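Local structure of DNA polymerase III subunit beta (Deinococcus radiodurans, 4TRT) at residues E132-F137 with E198-L203; R141-N146 with R174-D179; A151-I156 with V168-Y173. The protein probably tethers DNA polymerases and other proteins to DNA as a ring-shaped head-to-tail homodimer, conferring processivity in replication. All blocks are in the same frame, centred on the assembly; numbering follows the deposited sequence.

Interaction 1. Residues E132-F137 with E198-L203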
loop_
_atom_site.group_PDB
_atom_site.type_symbol
_atom_site.label_atom_id
_atom_site.label_comp_id
_atom_site.label_asym_id
_atom_site.label_seq_id
_atom_site.Cartn_x
_atom_site.Cartn_y
_atom_site.Cartn_z
ATOM N N GLU A 132 -8.357 -25.957 -6.405
ATOM C CA GLU A 132 -8.062 -26.194 -7.812
ATOM C C GLU A 132 -8.837 -25.190 -8.651
ATOM O O GLU A 132 -8.290 -24.566 -9.560
ATOM C CB GLU A 132 -8.446 -27.616 -8.227
ATOM C CG GLU A 132 -7.596 -28.726 -7.610
ATOM C CD GLU A 132 -6.247 -28.909 -8.282
ATOM O OE1 GLU A 132 -5.930 -28.174 -9.248
ATOM O OE2 GLU A 132 -5.494 -29.795 -7.831
ATOM N N LEU A 133 -10.116 -25.028 -8.334
ATOM C CA LEU A 133 -10.974 -24.114 -9.085
ATOM C C LEU A 133 -10.492 -22.666 -8.968
ATOM O O LEU A 133 -10.463 -21.944 -9.953
ATOM C CB LEU A 133 -12.419 -24.237 -8.608
ATOM C CG LEU A 133 -13.422 -23.332 -9.320
ATOM C CD1 LEU A 133 -13.487 -23.702 -10.798
ATOM C CD2 LEU A 133 -14.799 -23.482 -8.680
ATOM N N SER A 134 -10.116 -22.250 -7.765
ATOM C CA SER A 134 -9.614 -20.902 -7.532
ATOM C C SER A 134 -8.335 -20.596 -8.307
ATOM O O SER A 134 -8.214 -19.541 -8.920
ATOM C CB SER A 134 -9.359 -20.687 -6.042
ATOM O OG SER A 134 -8.969 -19.341 -5.803
ATOM N N ARG A 135 -7.372 -21.510 -8.272
ATOM C CA ARG A 135 -6.118 -21.294 -9.007
ATOM C C ARG A 135 -6.376 -21.309 -10.530
ATOM O O ARG A 135 -5.784 -20.523 -11.250
ATOM C CB ARG A 135 -5.007 -22.260 -8.536
ATOM C CG ARG A 135 -4.124 -21.675 -7.423
ATOM C CD ARG A 135 -3.118 -22.645 -6.822
ATOM N NE ARG A 135 -3.664 -23.320 -5.639
ATOM C CZ ARG A 135 -4.286 -24.504 -5.617
ATOM N NH1 ARG A 135 -4.460 -25.212 -6.723
ATOM N NH2 ARG A 135 -4.736 -24.990 -4.460
ATOM N N ALA A 136 -7.314 -22.130 -11.008
ATOM C CA ALA A 136 -7.708 -22.103 -12.418
ATOM C C ALA A 136 -8.329 -20.756 -12.786
ATOM O O ALA A 136 -7.918 -20.129 -13.761
ATOM C CB ALA A 136 -8.649 -23.249 -12.760
ATOM N N PHE A 137 -9.295 -20.299 -11.996
ATOM C CA PHE A 137 -9.874 -18.958 -12.173
ATOM C C PHE A 137 -8.819 -17.864 -12.237
ATOM O O PHE A 137 -8.850 -17.014 -13.130
ATOM C CB PHE A 137 -10.840 -18.600 -11.033
ATOM C CG PHE A 137 -12.222 -19.187 -11.163
ATOM C CD1 PHE A 137 -12.791 -19.487 -12.398
ATOM C CD2 PHE A 137 -12.994 -19.372 -10.019
ATOM C CE1 PHE A 137 -14.078 -20.002 -12.474
ATOM C CE2 PHE A 137 -14.275 -19.877 -10.096
ATOM C CZ PHE A 137 -14.814 -20.203 -11.319
ATOM N N GLU A 198 -14.899 -12.380 -6.889
ATOM C CA GLU A 198 -15.454 -12.614 -5.565
ATOM C C GLU A 198 -15.247 -14.067 -5.164
ATOM O O GLU A 198 -14.962 -14.341 -4.005
ATOM C CB GLU A 198 -16.948 -12.265 -5.515
ATOM C CG GLU A 198 -17.280 -10.821 -5.868
ATOM C CD GLU A 198 -16.560 -9.792 -5.012
ATOM O OE1 GLU A 198 -16.109 -10.103 -3.881
ATOM O OE2 GLU A 198 -16.427 -8.645 -5.494
ATOM N N LEU A 199 -15.403 -14.984 -6.126
ATOM C CA LEU A 199 -15.242 -16.404 -5.867
ATOM C C LEU A 199 -13.815 -16.705 -5.433
ATOM O O LEU A 199 -13.602 -17.428 -4.472
ATOM C CB LEU A 199 -15.635 -17.252 -7.079
ATOM C CG LEU A 199 -17.111 -17.602 -7.222
ATOM C CD1 LEU A 199 -17.414 -18.218 -8.584
ATOM C CD2 LEU A 199 -17.539 -18.532 -6.091
ATOM N N ILE A 200 -12.852 -16.122 -6.136
ATOM C CA ILE A 200 -11.449 -16.274 -5.792
ATOM C C ILE A 200 -11.186 -15.862 -4.342
ATOM O O ILE A 200 -10.414 -16.509 -3.648
ATOM C CB ILE A 200 -10.536 -15.485 -6.762
ATOM C CG1 ILE A 200 -10.555 -16.130 -8.140
ATOM C CG2 ILE A 200 -9.093 -15.413 -6.247
ATOM C CD1 ILE A 200 -9.954 -15.248 -9.214
ATOM N N ARG A 201 -11.840 -14.807 -3.883
ATOM C CA ARG A 201 -11.622 -14.331 -2.523
ATOM C C ARG A 201 -12.178 -15.258 -1.441
ATOM O O ARG A 201 -11.706 -15.219 -0.315
ATOM C CB ARG A 201 -12.183 -12.925 -2.379
ATOM C CG ARG A 201 -11.338 -11.927 -3.165
ATOM C CD ARG A 201 -11.968 -10.554 -3.301
ATOM N NE ARG A 201 -11.151 -9.698 -4.154
ATOM C CZ ARG A 201 -10.093 -9.012 -3.727
ATOM N NH1 ARG A 201 -9.733 -9.078 -2.458
ATOM N NH2 ARG A 201 -9.399 -8.260 -4.571
ATOM N N VAL A 202 -13.149 -16.109 -1.780
ATOM C CA VAL A 202 -13.760 -17.014 -0.773
ATOM C C VAL A 202 -13.394 -18.500 -0.894
ATOM O O VAL A 202 -13.522 -19.241 0.074
ATOM C CB VAL A 202 -15.303 -16.882 -0.710
ATOM C CG1 VAL A 202 -15.731 -15.442 -0.431
ATOM C CG2 VAL A 202 -15.962 -17.412 -1.958
ATOM N N LEU A 203 -12.974 -18.950 -2.067
ATOM C CA LEU A 203 -12.668 -20.370 -2.250
ATOM C C LEU A 203 -11.410 -20.746 -1.470
ATOM O O LEU A 203 -10.442 -20.005 -1.451
ATOM C CB LEU A 203 -12.472 -20.699 -3.736
ATOM C CG LEU A 203 -13.747 -20.730 -4.586
ATOM C CD1 LEU A 203 -13.418 -20.633 -6.072
ATOM C CD2 LEU A 203 -14.549 -21.992 -4.275
HETATM O O HOH W 1 -9.076 -18.736 -3.243
#

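Interaction 2. Residues R141-N146 with R174-D179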
loop_
_atom_site.group_PDB
_atom_site.type_symbol
_atom_site.label_atom_id
_atom_site.label_comp_id
_atom_site.label_asym_id
_atom_site.label_seq_id
_atom_site.Cartn_x
_atom_site.Cartn_y
_atom_site.Cartn_z
ATOM N N ARG A 141 -8.456 -15.365 -15.596
ATOM C CA ARG A 141 -9.350 -14.217 -15.384
ATOM C C ARG A 141 -8.956 -12.960 -16.170
ATOM O O ARG A 141 -9.817 -12.251 -16.685
ATOM C CB ARG A 141 -9.394 -13.908 -13.866
ATOM C CG ARG A 141 -9.682 -12.469 -13.462
ATOM C CD ARG A 141 -11.149 -12.221 -13.648
ATOM N NE ARG A 141 -11.608 -10.873 -13.311
ATOM C CZ ARG A 141 -11.852 -9.913 -14.195
ATOM N NH1 ARG A 141 -11.601 -10.080 -15.494
ATOM N NH2 ARG A 141 -12.341 -8.762 -13.762
ATOM N N TYR A 142 -7.660 -12.667 -16.246
ATOM C CA TYR A 142 -7.171 -11.494 -16.980
ATOM C C TYR A 142 -7.664 -11.398 -18.440
ATOM O O TYR A 142 -7.726 -10.312 -19.004
ATOM C CB TYR A 142 -5.634 -11.472 -16.975
ATOM C CG TYR A 142 -5.012 -12.549 -17.855
ATOM C CD1 TYR A 142 -4.829 -12.336 -19.212
ATOM C CD2 TYR A 142 -4.619 -13.782 -17.329
ATOM C CE1 TYR A 142 -4.281 -13.305 -20.025
ATOM C CE2 TYR A 142 -4.073 -14.770 -18.140
ATOM C CZ TYR A 142 -3.899 -14.520 -19.486
ATOM O OH TYR A 142 -3.335 -15.447 -20.319
ATOM N N ALA A 143 -7.979 -12.528 -19.070
ATOM C CA ALA A 143 -8.325 -12.535 -20.499
ATOM C C ALA A 143 -9.753 -12.077 -20.794
ATOM O O ALA A 143 -10.075 -11.757 -21.946
ATOM C CB ALA A 143 -8.097 -13.929 -21.095
ATOM N N ALA A 144 -10.614 -12.092 -19.780
ATOM C CA ALA A 144 -12.005 -11.658 -19.942
ATOM C C ALA A 144 -12.041 -10.134 -19.972
ATOM O O ALA A 144 -11.289 -9.484 -19.254
ATOM C CB ALA A 144 -12.876 -12.179 -18.807
ATOM N N SER A 145 -12.906 -9.566 -20.812
ATOM C CA SER A 145 -13.087 -8.117 -20.844
ATOM C C SER A 145 -14.551 -7.759 -20.751
ATOM O O SER A 145 -15.395 -8.278 -21.493
ATOM C CB SER A 145 -12.493 -7.460 -22.094
ATOM O OG SER A 145 -12.834 -6.066 -22.117
ATOM N N ASN A 146 -14.824 -6.837 -19.840
ATOM C CA ASN A 146 -16.149 -6.279 -19.644
ATOM C C ASN A 146 -16.582 -5.427 -20.827
ATOM O O ASN A 146 -17.762 -5.085 -20.946
ATOM C CB ASN A 146 -16.137 -5.410 -18.377
ATOM C CG ASN A 146 -17.372 -5.593 -17.530
ATOM O OD1 ASN A 146 -18.070 -6.612 -17.622
ATOM N ND2 ASN A 146 -17.646 -4.608 -16.684
ATOM N N ARG A 174 -6.959 -12.935 -27.820
ATOM C CA ARG A 174 -6.203 -13.701 -26.818
ATOM C C ARG A 174 -7.120 -14.650 -26.059
ATOM O O ARG A 174 -8.306 -14.402 -25.916
ATOM C CB ARG A 174 -5.427 -12.815 -25.851
ATOM C CG ARG A 174 -6.268 -11.928 -24.958
ATOM C CD ARG A 174 -5.336 -11.148 -24.062
ATOM N NE ARG A 174 -6.002 -10.185 -23.198
ATOM C CZ ARG A 174 -5.416 -9.596 -22.151
ATOM N NH1 ARG A 174 -4.161 -9.882 -21.826
ATOM N NH2 ARG A 174 -6.088 -8.729 -21.411
ATOM N N VAL A 175 -6.530 -15.730 -25.552
ATOM C CA VAL A 175 -7.253 -16.778 -24.865
ATOM C C VAL A 175 -6.394 -17.239 -23.692
ATOM O O VAL A 175 -5.159 -17.316 -23.804
ATOM C CB VAL A 175 -7.493 -18.006 -25.785
ATOM C CG1 VAL A 175 -8.494 -18.943 -25.126
ATOM C CG2 VAL A 175 -7.975 -17.582 -27.175
ATOM N N ALA A 176 -7.044 -17.550 -22.579
ATOM C CA ALA A 176 -6.383 -18.176 -21.436
ATOM C C ALA A 176 -7.214 -19.390 -21.052
ATOM O O ALA A 176 -8.442 -19.296 -20.964
ATOM C CB ALA A 176 -6.291 -17.206 -20.275
ATOM N N ILE A 177 -6.525 -20.508 -20.834
ATOM C CA ILE A 177 -7.131 -21.805 -20.530
ATOM C C ILE A 177 -6.389 -22.435 -19.369
ATOM O O ILE A 177 -5.158 -22.382 -19.305
ATOM C CB ILE A 177 -6.997 -22.756 -21.742
ATOM C CG1 ILE A 177 -7.743 -22.200 -22.960
ATOM C CG2 ILE A 177 -7.465 -24.186 -21.413
ATOM C CD1 ILE A 177 -7.365 -22.899 -24.243
ATOM N N ARG A 178 -7.129 -23.008 -18.419
ATOM C CA ARG A 178 -6.528 -23.905 -17.452
ATOM C C ARG A 178 -7.415 -25.126 -17.222
ATOM O O ARG A 178 -8.600 -24.982 -16.919
ATOM C CB ARG A 178 -6.243 -23.201 -16.131
ATOM C CG ARG A 178 -5.408 -24.072 -15.191
ATOM C CD ARG A 178 -4.343 -23.290 -14.450
ATOM N NE ARG A 178 -3.374 -24.186 -13.824
ATOM C CZ ARG A 178 -2.305 -23.785 -13.145
ATOM N NH1 ARG A 178 -2.033 -22.495 -13.007
ATOM N NH2 ARG A 178 -1.488 -24.689 -12.620
ATOM N N ASP A 179 -6.828 -26.303 -17.404
ATOM C CA ASP A 179 -7.451 -27.601 -17.110
ATOM C C ASP A 179 -7.121 -27.964 -15.683
ATOM O O ASP A 179 -6.011 -27.697 -15.221
ATOM C CB ASP A 179 -6.898 -28.697 -18.039
ATOM C CG ASP A 179 -7.402 -28.568 -19.464
ATOM O OD1 ASP A 179 -8.622 -28.383 -19.657
ATOM O OD2 ASP A 179 -6.588 -28.625 -20.406
HETATM O O HOH W 2 -3.321 -14.666 -23.425
HETATM O O HOH W 3 -8.850 -9.256 -23.034
#

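Interaction 3. Residues A151-I156 with V168-Y173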
loop_
_atom_site.group_PDB
_atom_site.type_symbol
_atom_site.label_atom_id
_atom_site.label_comp_id
_atom_site.label_asym_id
_atom_site.label_seq_id
_atom_site.Cartn_x
_atom_site.Cartn_y
_atom_site.Cartn_z
ATOM N N ALA A 151 -21.217 -10.248 -25.347
ATOM C CA ALA A 151 -21.424 -10.335 -23.895
ATOM C C ALA A 151 -20.779 -11.581 -23.285
ATOM O O ALA A 151 -20.215 -11.521 -22.191
ATOM C CB ALA A 151 -22.912 -10.271 -23.559
ATOM N N VAL A 152 -20.839 -12.709 -23.989
ATOM C CA VAL A 152 -20.237 -13.945 -23.463
ATOM C C VAL A 152 -18.766 -13.792 -23.084
ATOM O O VAL A 152 -18.307 -14.457 -22.137
ATOM C CB VAL A 152 -20.400 -15.160 -24.412
ATOM C CG1 VAL A 152 -21.863 -15.564 -24.519
ATOM C CG2 VAL A 152 -19.847 -14.854 -25.794
ATOM N N PHE A 153 -18.024 -12.927 -23.792
ATOM C CA PHE A 153 -16.581 -12.752 -23.504
ATOM C C PHE A 153 -16.313 -11.944 -22.239
ATOM O O PHE A 153 -15.164 -11.823 -21.788
ATOM C CB PHE A 153 -15.842 -12.107 -24.686
ATOM C CG PHE A 153 -15.554 -13.046 -25.834
ATOM C CD1 PHE A 153 -15.184 -14.375 -25.620
ATOM C CD2 PHE A 153 -15.579 -12.576 -27.137
ATOM C CE1 PHE A 153 -14.895 -15.212 -26.683
ATOM C CE2 PHE A 153 -15.288 -13.418 -28.204
ATOM C CZ PHE A 153 -14.941 -14.736 -27.974
ATOM N N ARG A 154 -17.374 -11.429 -21.642
ATOM C CA ARG A 154 -17.283 -10.734 -20.374
ATOM C C ARG A 154 -17.263 -11.724 -19.211
ATOM O O ARG A 154 -17.062 -11.331 -18.072
ATOM C CB ARG A 154 -18.430 -9.702 -20.233
ATOM C CG ARG A 154 -18.586 -8.801 -21.459
ATOM C CD ARG A 154 -19.773 -7.853 -21.395
ATOM N NE ARG A 154 -20.060 -7.341 -22.737
ATOM C CZ ARG A 154 -21.251 -6.923 -23.159
ATOM N NH1 ARG A 154 -22.302 -6.928 -22.340
ATOM N NH2 ARG A 154 -21.397 -6.515 -24.420
ATOM N N GLY A 155 -17.432 -13.012 -19.499
ATOM C CA GLY A 155 -17.414 -14.038 -18.459
ATOM C C GLY A 155 -16.366 -15.114 -18.667
ATOM O O GLY A 155 -15.628 -15.105 -19.658
ATOM N N ILE A 156 -16.270 -16.015 -17.697
ATOM C CA ILE A 156 -15.335 -17.120 -17.766
ATOM C C ILE A 156 -16.144 -18.406 -18.005
ATOM O O ILE A 156 -17.081 -18.713 -17.250
ATOM C CB ILE A 156 -14.499 -17.261 -16.470
ATOM C CG1 ILE A 156 -13.435 -16.164 -16.330
ATOM C CG2 ILE A 156 -13.755 -18.594 -16.488
ATOM C CD1 ILE A 156 -13.944 -14.757 -16.300
ATOM N N VAL A 168 -11.964 -21.136 -19.267
ATOM C CA VAL A 168 -11.485 -20.425 -20.443
ATOM C C VAL A 168 -11.978 -18.980 -20.401
ATOM O O VAL A 168 -13.153 -18.721 -20.096
ATOM C CB VAL A 168 -11.995 -21.080 -21.749
ATOM C CG1 VAL A 168 -11.311 -20.482 -22.981
ATOM C CG2 VAL A 168 -11.806 -22.590 -21.722
ATOM N N ALA A 169 -11.078 -18.047 -20.714
ATOM C CA ALA A 169 -11.449 -16.659 -20.928
ATOM C C ALA A 169 -10.817 -16.148 -22.216
ATOM O O ALA A 169 -9.772 -16.657 -22.658
ATOM C CB ALA A 169 -10.994 -15.833 -19.743
ATOM N N SER A 170 -11.454 -15.138 -22.814
ATOM C CA SER A 170 -11.008 -14.596 -24.069
ATOM C C SER A 170 -11.665 -13.255 -24.369
ATOM O O SER A 170 -12.729 -12.933 -23.843
ATOM C CB SER A 170 -11.324 -15.585 -25.204
ATOM O OG SER A 170 -10.873 -15.101 -26.450
ATOM N N ASP A 171 -11.004 -12.481 -25.219
ATOM C CA ASP A 171 -11.609 -11.293 -25.843
ATOM C C ASP A 171 -11.830 -11.506 -27.347
ATOM O O ASP A 171 -12.002 -10.548 -28.073
ATOM C CB ASP A 171 -10.716 -10.071 -25.620
ATOM C CG ASP A 171 -9.299 -10.241 -26.198
ATOM O OD1 ASP A 171 -9.058 -11.101 -27.075
ATOM O OD2 ASP A 171 -8.408 -9.510 -25.744
ATOM N N GLY A 172 -11.825 -12.759 -27.799
ATOM C CA GLY A 172 -11.962 -13.093 -29.228
ATOM C C GLY A 172 -10.628 -13.224 -29.957
ATOM O O GLY A 172 -10.569 -13.728 -31.088
ATOM N N TYR A 173 -9.554 -12.767 -29.314
ATOM C CA TYR A 173 -8.217 -12.763 -29.915
ATOM C C TYR A 173 -7.234 -13.495 -29.002
ATOM O O TYR A 173 -6.735 -14.574 -29.370
ATOM C CB TYR A 173 -7.753 -11.327 -30.177
ATOM C CG TYR A 173 -8.678 -10.546 -31.076
ATOM C CD1 TYR A 173 -9.783 -9.867 -30.554
ATOM C CD2 TYR A 173 -8.454 -10.476 -32.446
ATOM C CE1 TYR A 173 -10.639 -9.144 -31.376
ATOM C CE2 TYR A 173 -9.307 -9.761 -33.277
ATOM C CZ TYR A 173 -10.396 -9.101 -32.738
ATOM O OH TYR A 173 -11.230 -8.383 -33.563
HETATM O O HOH W 4 -14.048 -14.465 -21.729
#

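Interaction 1. Residues E132-F137 with E198-L203
Phe137 of helix 130-140 meets Leu203, next to helix 193-202; the two helices are the helix pair of the central domain, in the fold that the sliding rings of DNA replication repeat in each of their domains. Between the two short segments the axes approach to 9.2 Å, and their N-to-C directions differ by 139°, so the helices run in broadly opposite senses.

The apolar part of the contact is built round Phe137. Its CG lies anti to the carbonyl carbon (chi1 -80°), and its CB packs on Ile200 CG1 at 3.8 Å. Farther out, Phe137 CE2 meets Leu199 CD1 at 3.9 Å. The methyl Leu203 CD1 comes to the ring's edge near its plane, 4.2 Å from Phe137 CD2. Leu133 divides its two methyls: CD1 lies 3.8 Å above one face of the Phe137 ring, displaced toward the rim, whereas CD2 touches Leu203 CD1 at 4.1 Å. Beyond the pair, Phe180 and Val167 of the neighbouring sheet pack against Leu133 and Phe137, and Met226 of strand 224-229 packs against Leu199.

No direct hydrogen bond joins the segments; the polar link is a single water. Ser134 OG stands 3.8 Å from Ile200 O, and the water bridges the two. With OG anti to the backbone N of its residue (chi1 -175°), the serine donates to this water, which passes its own two protons to Ile200 O and Leu203 O; the water oxygen is 2.6 Å from each of Ser134 OG, Ile200 O and Leu203 O.

Interaction 2. Residues R141-N146 with R174-D179
Tyr142 and Ala143, in the loop leaving helix 130-140, rest on Arg174, just before strand 175-181, and on Ala176 within it, a largely buried loop-on-sheet contact with two bridging waters. The apolar floor is Ala176 CB, 3.7 Å from Tyr142 CZ and 3.8 Å from Ala143 CB; the tyrosine atom nearest to this CB is OH, at 3.4 Å. CG of Tyr142 lies between the backbone N and the carbonyl carbon (chi1 71°), from where the ring reaches Ala176 with its hydroxyl end. Arg174 meets the ring at its edge, NH1 3.6 Å from Tyr142 CD1 and near the ring plane, the two flat groups 63° apart; one guanidinium face receives Ala143 CA. A salt bridge to Asp322 also engages NH1. Water bridges Arg174 NE and Ala143 O, 3.0 Å from each, while a second water, in the plane of the tyrosine ring, links Tyr142 OH to Val175 O. Tyr142 OH also hydrogen-bonds Tyr353 OH. An alanine in place of Tyr142 would probably leave the Tyr353 hydroxyl without this mate and open a gap over Ala176 and beside the guanidinium. Strand 175-181 lies between strands 164-170 and 353-357, and helix 317-324 packs against both Tyr142 and Arg174.

Interaction 3. Residues A151-I156 with V168-Y173
Ile156 and Ala169 bring their CA atoms to 5.0 Å at the open end of the beta hairpin formed by strands 155-161 and 164-170. There the first segment arrives through a 3-10 turn, residues 151-154, and the second leaves its strand for a tight loop. No direct hydrogen bond joins the two segments. A CA-H...O contact joins Ile156 CA to Val168 O at 3.6 Å, and a water accepts from Ser170 N at 2.9 Å while lying within bonding distance of the carbonyl oxygens of Phe153 and Gly155.

Phe153 carries the side-chain contact. Its CG is anti to the carbonyl carbon (chi1 -77°), and the ring lies over the peptide joining Asp171 and Gly172: Gly172 N is 3.5 Å above one face, toward the rim, and Phe153 CE2 is also 3.5 Å from Gly172 CA. Gly172 has phi 92°, and a CB there would crowd both CE2 and the preceding carbonyl oxygen. At its rim, Phe153 CE1 touches Ser170 CB at 3.9 Å, and elsewhere the ring stacks edge-to-face with Phe235.

The loop beneath the ring is held by two successive side-chain turns. Asp171 OD1 makes an Asx turn with Tyr173 N at 2.8 Å and also accepts from Arg174 N. Ser170 OG, which hydrogen-bonds Arg174 O as well, closes an ST turn by accepting from Gly172 N, with 2.9 Å between OG and that N and an N-H...O angle of 153°.

Overall arrangement
All three interactions belong to the central domain and pair its segments concentrically along the chain: 151-156 with 168-173 innermost, 141-146 with 174-179 around it, and 132-137 with 198-203 outermost. Interactions 2 and 3 are close, their centres about 7 Å apart, and share the sheet containing neighbouring strands 164-170 and 175-181, where Ala176 N probably bonds to Ala169 O. The centre of interaction 1 is about 14 Å from that of interaction 2 and about 18 Å from that of interaction 3, yet it packs on both, through Ala136 against Arg178 and Phe137 against Ile156. These contacts join the helix pair to the sheet on which it packs within the central domain.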